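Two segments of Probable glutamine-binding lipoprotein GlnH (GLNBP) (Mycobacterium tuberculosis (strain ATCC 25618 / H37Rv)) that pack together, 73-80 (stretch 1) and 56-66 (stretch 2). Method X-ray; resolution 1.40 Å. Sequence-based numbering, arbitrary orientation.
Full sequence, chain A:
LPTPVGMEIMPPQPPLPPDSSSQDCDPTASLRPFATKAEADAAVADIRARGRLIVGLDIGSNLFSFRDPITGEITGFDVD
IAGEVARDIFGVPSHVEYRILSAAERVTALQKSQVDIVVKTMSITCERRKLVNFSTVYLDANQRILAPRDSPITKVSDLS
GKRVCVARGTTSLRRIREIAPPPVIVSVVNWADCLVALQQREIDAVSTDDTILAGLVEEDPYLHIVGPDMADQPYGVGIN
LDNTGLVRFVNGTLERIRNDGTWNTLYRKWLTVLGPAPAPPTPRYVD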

# COMPACT_ATOMS: atom_id res chain seq x y z
N GLU A 73 -13.67 14.84 -1.53
CA GLU A 73 -12.40 14.75 -2.25
C GLU A 73 -11.70 13.44 -1.92
O GLU A 73 -11.81 12.91 -0.81
CB GLU A 73 -11.50 15.92 -1.87
CG GLU A 73 -12.09 17.29 -2.21
CD GLU A 73 -11.17 18.45 -1.86
OE1 GLU A 73 -9.96 18.22 -1.63
OE2 GLU A 73 -11.66 19.60 -1.81
N ILE A 74 -10.96 12.91 -2.90
CA ILE A 74 -10.07 11.78 -2.64
C ILE A 74 -8.89 12.30 -1.84
O ILE A 74 -8.28 13.31 -2.20
CB ILE A 74 -9.59 11.16 -3.95
CG1 ILE A 74 -10.76 10.95 -4.91
CG2 ILE A 74 -8.78 9.88 -3.70
CD1 ILE A 74 -10.80 12.06 -5.96
N THR A 75 -8.56 11.60 -0.76
CA THR A 75 -7.56 12.10 0.16
C THR A 75 -6.92 10.92 0.88
O THR A 75 -7.33 9.76 0.71
CB THR A 75 -8.16 13.14 1.11
OG1 THR A 75 -7.11 13.83 1.81
CG2 THR A 75 -9.11 12.48 2.11
N GLY A 76 -5.92 11.22 1.69
CA GLY A 76 -5.18 10.21 2.42
C GLY A 76 -3.68 10.38 2.26
O GLY A 76 -3.20 11.19 1.47
N PHE A 77 -2.95 9.56 3.02
CA PHE A 77 -1.48 9.61 3.00
C PHE A 77 -0.93 9.35 1.60
O PHE A 77 -0.02 10.05 1.14
CB PHE A 77 -0.93 8.59 3.99
CG PHE A 77 0.57 8.64 4.19
CD1 PHE A 77 1.40 7.85 3.43
CD2 PHE A 77 1.12 9.47 5.16
CE1 PHE A 77 2.77 7.88 3.62
CE2 PHE A 77 2.50 9.51 5.35
CZ PHE A 77 3.32 8.70 4.57
N ASP A 78 -1.45 8.32 0.91
CA ASP A 78 -0.96 8.00 -0.43
C ASP A 78 -1.31 9.10 -1.44
O ASP A 78 -0.49 9.43 -2.31
CB ASP A 78 -1.52 6.66 -0.90
CG ASP A 78 -0.74 5.46 -0.39
OD1 ASP A 78 0.44 5.62 0.02
OD2 ASP A 78 -1.30 4.35 -0.45
N VAL A 79 -2.51 9.67 -1.33
CA VAL A 79 -2.88 10.80 -2.18
C VAL A 79 -1.89 11.94 -1.99
O VAL A 79 -1.44 12.57 -2.96
CB VAL A 79 -4.32 11.24 -1.84
CG1 VAL A 79 -4.68 12.48 -2.63
CG2 VAL A 79 -5.28 10.10 -2.14
N ASP A 80 -1.52 12.22 -0.74
CA ASP A 80 -0.62 13.33 -0.45
C ASP A 80 0.79 13.04 -0.94
O ASP A 80 1.46 13.95 -1.45
CB ASP A 80 -0.67 13.66 1.04
CG ASP A 80 -1.94 14.38 1.44
OD1 ASP A 80 -2.68 14.87 0.55
OD2 ASP A 80 -2.21 14.45 2.66
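Stretch 2 56-66: GLDIGSNLFSF

Stretch 2 enters as the end of a strand at Gly56-Leu57, loops out through Asp58 to Asn62, and returns to run antiparallel to the short strand of stretch 1. The direction follows from a two-way hydrogen-bonded pair: Thr75 N to Phe66 O is 2.9 Å and Phe66 N to Thr75 O is 3.0 Å, with CA atoms of Thr75 and Phe66 5.7 Å apart. Both side chains leave the same face of the sheet, so the Thr75 methyl settles on the Phe66 ring; CG2 of Thr75 lies 3.9 Å from the ring centroid of Phe66 and 27° off its normal.

One residue on, the backbones draw together, with CA of Gly76 and CA of Phe64 only 4.0 Å apart. Gly76 supplies the hollow. An ideal CB there would fall 2.2 Å from Phe64 O, and the phi/psi of 130/173° would also jam it against the preceding carbonyl.

The turn at Leu63, whose phi is positive (79°), delivers two carbonyls to the start of the helix. Leu63 O takes a nearly straight hydrogen bond from Phe77 N (2.8 Å, 173°). Phe64 O accepts weak ones from Asp78 N (3.0 Å, 126°) and Val79 N (3.3 Å, 155°).

The Phe64 side chain, on the residue with the largest covered area (83 Å²), packs beside the helix start: CD1 of Phe64 is 3.9 Å from Phe77 CB and 3.8 Å from Asp78 OD2. Its ring meets that of Phe77 obliquely, at 63° with centroids 5.8 Å apart. A water bridges Asp78 OD2 (2.8 Å) and Ser65 OG (2.9 Å), donating to both.

Leu57 points toward stretch 1 and reaches both its strand and its helix: CD2 of Leu57 lies 3.8 Å from Val79 CG2, while CD1 of Leu57 lies 4.3 Å from Ile74 CG2.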

# COMPACT_ATOMS: atom_id res chain seq x y z
N GLY A 56 -2.44 5.89 -9.99
CA GLY A 56 -3.28 4.74 -9.71
C GLY A 56 -3.43 4.53 -8.22
O GLY A 56 -2.43 4.48 -7.49
N LEU A 57 -4.67 4.40 -7.78
CA LEU A 57 -5.01 4.16 -6.37
C LEU A 57 -6.49 3.80 -6.33
O LEU A 57 -7.10 3.54 -7.37
CB LEU A 57 -4.63 5.35 -5.48
CG LEU A 57 -4.96 6.78 -5.91
CD1 LEU A 57 -6.47 7.04 -6.02
CD2 LEU A 57 -4.30 7.77 -4.94
N ASP A 58 -7.08 3.79 -5.14
CA ASP A 58 -8.51 3.48 -5.05
C ASP A 58 -9.14 4.35 -3.97
O ASP A 58 -8.52 5.29 -3.46
CB ASP A 58 -8.76 1.98 -4.82
CG ASP A 58 -8.46 1.53 -3.39
OD1 ASP A 58 -8.05 2.34 -2.53
OD2 ASP A 58 -8.64 0.33 -3.12
N ILE A 59 -10.37 4.00 -3.58
CA ILE A 59 -10.99 4.62 -2.42
C ILE A 59 -11.31 3.61 -1.31
O ILE A 59 -12.13 3.87 -0.45
CB ILE A 59 -12.18 5.52 -2.80
CG1 ILE A 59 -13.27 4.72 -3.51
CG2 ILE A 59 -11.72 6.65 -3.70
CD1 ILE A 59 -14.52 5.53 -3.82
N GLY A 60 -10.63 2.46 -1.30
CA GLY A 60 -10.90 1.43 -0.31
C GLY A 60 -10.00 1.38 0.91
O GLY A 60 -10.15 0.47 1.73
N SER A 61 -9.10 2.35 1.08
CA SER A 61 -8.11 2.32 2.15
C SER A 61 -8.19 3.62 2.96
O SER A 61 -7.49 4.59 2.65
CB SER A 61 -6.69 2.07 1.59
OG SER A 61 -6.60 0.77 1.00
N ASN A 62 -9.02 3.62 4.00
CA ASN A 62 -9.07 4.77 4.89
C ASN A 62 -7.67 5.10 5.39
O ASN A 62 -6.86 4.20 5.65
CB ASN A 62 -9.96 4.46 6.09
CG ASN A 62 -10.22 5.69 6.93
OD1 ASN A 62 -10.34 6.81 6.40
ND2 ASN A 62 -10.29 5.51 8.24
N LEU A 63 -7.39 6.39 5.51
CA LEU A 63 -6.12 7.02 5.88
C LEU A 63 -5.13 7.09 4.73
O LEU A 63 -4.13 7.81 4.86
CB LEU A 63 -5.42 6.39 7.10
CG LEU A 63 -6.30 6.30 8.34
CD1 LEU A 63 -5.45 5.71 9.47
CD2 LEU A 63 -6.88 7.66 8.71
N PHE A 64 -5.35 6.38 3.63
CA PHE A 64 -4.38 6.27 2.54
C PHE A 64 -4.93 6.75 1.21
O PHE A 64 -4.31 7.61 0.57
CB PHE A 64 -3.85 4.83 2.44
CG PHE A 64 -2.85 4.53 3.51
CD1 PHE A 64 -1.51 4.84 3.32
CD2 PHE A 64 -3.26 4.06 4.75
CE1 PHE A 64 -0.60 4.64 4.32
CE2 PHE A 64 -2.35 3.86 5.77
CZ PHE A 64 -1.00 4.15 5.54
N SER A 65 -6.07 6.24 0.77
CA SER A 65 -6.74 6.77 -0.41
C SER A 65 -8.21 6.41 -0.25
O SER A 65 -8.57 5.23 -0.26
CB SER A 65 -6.14 6.22 -1.72
OG SER A 65 -6.15 4.81 -1.80
N PHE A 66 -9.03 7.42 0.00
CA PHE A 66 -10.44 7.24 0.31
C PHE A 66 -11.15 8.54 -0.02
O PHE A 66 -10.52 9.58 -0.18
CB PHE A 66 -10.63 6.86 1.79
CG PHE A 66 -10.29 7.97 2.76
CD1 PHE A 66 -8.97 8.21 3.13
CD2 PHE A 66 -11.29 8.78 3.28
CE1 PHE A 66 -8.65 9.23 4.02
CE2 PHE A 66 -10.97 9.81 4.17
CZ PHE A 66 -9.66 10.03 4.54
O HOH W 1 -3.87 3.35 -0.73